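Local coordinates for protein deoxyribodipyrimidine photo-lyase (Oryza sativa Japonica Group, PDB 3UMV) that repairs ultraviolet-damaged DNA, using FAD and light to split cyclobutane pyrimidine dimers back into separate pyrimidines, at residues 338-341 and 347-350. Numbering follows the deposited sequence. Where two conformers were deposited one is given.
Sequences DSLS and ARKT
Arg348 reaches back from the first turn of helix 345-353 and lays the aliphatic part of its side chain against Leu340 and Ser341. The closest approach is to backbone: CD of Arg348 lies 3.3 Å from the carbonyl O of Leu340, with Arg348 CG almost as near to that oxygen at 3.4 Å. Among the hydrophobic groups, the one direct touch is Leu340 CD1 on Arg348 CG, 4.1 Å apart. The leucine's CG stands anti to its own backbone N (chi1 177°), which brings the end of the side chain nearer the helix than its CB direction alone would suggest.

On the polar side, the Arg348 chain bends at chi3 (-84°), and its NE is hydrogen-bonded to the carbonyl O of Ala343, in the short link between the segments. Leu340 O lies at the guanidinium edge, near its plane; Ser341 O, 3.9 Å from Arg348 NE, approaches obliquely and is only a neighbour. Ser341 OG is hydrogen-bonded to Gln336 OE1. Outside the contact, Glu411 OE2 accepts the backbone N-H of Leu340, whose side chain also touches Cys442 of helix 431-442. Trimming Arg348 to an alanine is likely to leave Ala343 O without this donor and Leu340 CD1 without its aliphatic neighbour.

This is local surface packing, away from the flavin: a short 3-10 segment in the loop ahead of helix 345-353, with an arginine of the helix folded back alongside its carbonyls.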
ATOM      1  N   ASP A 338      -6.695  10.180  -8.612  1.00 14.87           N
ATOM      2  CA  ASP A 338      -7.956   9.647  -8.102  1.00 13.92           C
ATOM      3  C   ASP A 338      -9.164  10.327  -8.743  1.00 15.11           C
ATOM      4  O   ASP A 338     -10.227  10.413  -8.131  1.00 19.56           O
ATOM      5  CB  ASP A 338      -8.036   9.838  -6.575  1.00 14.49           C
ATOM      6  CG  ASP A 338      -7.902  11.306  -6.154  1.00 21.63           C
ATOM      7  OD1 ASP A 338      -8.269  11.630  -5.005  1.00 22.52           O
ATOM      8  OD2 ASP A 338      -7.445  12.140  -6.969  1.00 19.79           O
ATOM      9  N   SER A 339      -8.993  10.805  -9.975  0.50 14.99           N
ATOM     10  CA  SER A 339     -10.041  11.555 -10.662  0.50 16.94           C
ATOM     11  C   SER A 339      -9.994  11.267 -12.162  0.50 14.62           C
ATOM     12  O   SER A 339      -8.951  10.870 -12.693  0.50 13.87           O
ATOM     13  CB  SER A 339      -9.862  13.056 -10.403  0.50 20.46           C
ATOM     14  OG  SER A 339     -11.078  13.756 -10.582  0.50 24.39           O
ATOM     15  N   LEU A 340     -11.117  11.460 -12.847  1.00 14.33           N
ATOM     16  CA  LEU A 340     -11.184  11.158 -14.276  1.00 14.77           C
ATOM     17  C   LEU A 340     -10.140  11.968 -15.029  1.00 11.09           C
ATOM     18  O   LEU A 340      -9.633  11.543 -16.061  1.00 16.87           O
ATOM     19  CB  LEU A 340     -12.585  11.447 -14.827  1.00 16.03           C
ATOM     20  CG  LEU A 340     -12.790  11.255 -16.330  1.00 17.35           C
ATOM     21  CD1 LEU A 340     -12.502   9.809 -16.731  1.00 18.77           C
ATOM     22  CD2 LEU A 340     -14.223  11.646 -16.735  1.00 17.26           C
ATOM     23  N   SER A 341      -9.799  13.142 -14.502  1.00 15.86           N
ATOM     24  CA  SER A 341      -8.842  13.976 -15.215  1.00 15.41           C
ATOM     25  C   SER A 341      -7.462  13.318 -15.290  1.00 14.23           C
ATOM     26  O   SER A 341      -6.679  13.643 -16.156  1.00 15.53           O
ATOM     27  CB  SER A 341      -8.771  15.389 -14.621  1.00 18.53           C
ATOM     28  OG  SER A 341      -8.448  15.340 -13.246  1.00 31.78           O
ATOM     29  N   ALA A 347      -9.264   7.557 -23.086  1.00 14.26           N
ATOM     30  CA  ALA A 347     -10.236   7.012 -22.141  1.00 13.09           C
ATOM     31  C   ALA A 347     -11.213   8.094 -21.704  1.00 12.36           C
ATOM     32  O   ALA A 347     -12.426   7.870 -21.602  1.00 14.48           O
ATOM     33  CB  ALA A 347      -9.537   6.411 -20.950  1.00 15.01           C
ATOM     34  N   ARG A 348     -10.689   9.284 -21.433  1.00 12.33           N
ATOM     35  CA  ARG A 348     -11.575  10.392 -21.098  1.00 15.87           C
ATOM     36  C   ARG A 348     -12.575  10.647 -22.207  1.00 15.94           C
ATOM     37  O   ARG A 348     -13.767  10.798 -21.948  1.00 17.85           O
ATOM     38  CB  ARG A 348     -10.777  11.658 -20.773  1.00 11.76           C
ATOM     39  CG  ARG A 348      -9.971  11.522 -19.484  1.00 14.61           C
ATOM     40  CD  ARG A 348      -9.157  12.760 -19.122  1.00 15.43           C
ATOM     41  NE  ARG A 348      -7.855  12.845 -19.790  1.00 16.48           N
ATOM     42  CZ  ARG A 348      -7.545  13.755 -20.711  1.00 18.59           C
ATOM     43  NH1 ARG A 348      -8.454  14.639 -21.108  1.00 16.32           N
ATOM     44  NH2 ARG A 348      -6.326  13.782 -21.247  1.00 20.79           N
ATOM     45  N   LYS A 349     -12.094  10.670 -23.443  1.00 15.56           N
ATOM     46  CA  LYS A 349     -12.962  10.975 -24.582  1.00 14.19           C
ATOM     47  C   LYS A 349     -14.028   9.902 -24.804  1.00 17.17           C
ATOM     48  O   LYS A 349     -15.191  10.208 -25.073  1.00 17.33           O
ATOM     49  CB  LYS A 349     -12.132  11.198 -25.840  1.00 17.37           C
ATOM     50  CG  LYS A 349     -11.347  12.501 -25.790  1.00 18.92           C
ATOM     51  CD  LYS A 349     -10.326  12.603 -26.906  1.00 23.63           C
ATOM     52  CE  LYS A 349     -10.968  12.926 -28.228  1.00 27.13           C
ATOM     53  NZ  LYS A 349      -9.978  13.024 -29.351  1.00 30.21           N
ATOM     54  N   THR A 350     -13.641   8.640 -24.684  1.00 14.52           N
ATOM     55  CA  THR A 350     -14.613   7.582 -24.923  1.00 13.94           C
ATOM     56  C   THR A 350     -15.686   7.574 -23.835  1.00 15.08           C
ATOM     57  O   THR A 350     -16.853   7.348 -24.113  1.00 17.06           O
ATOM     58  CB  THR A 350     -13.961   6.187 -25.078  1.00 16.73           C
ATOM     59  OG1 THR A 350     -14.912   5.294 -25.673  1.00 18.75           O
ATOM     60  CG2 THR A 350     -13.550   5.627 -23.740  1.00 18.34           C
TER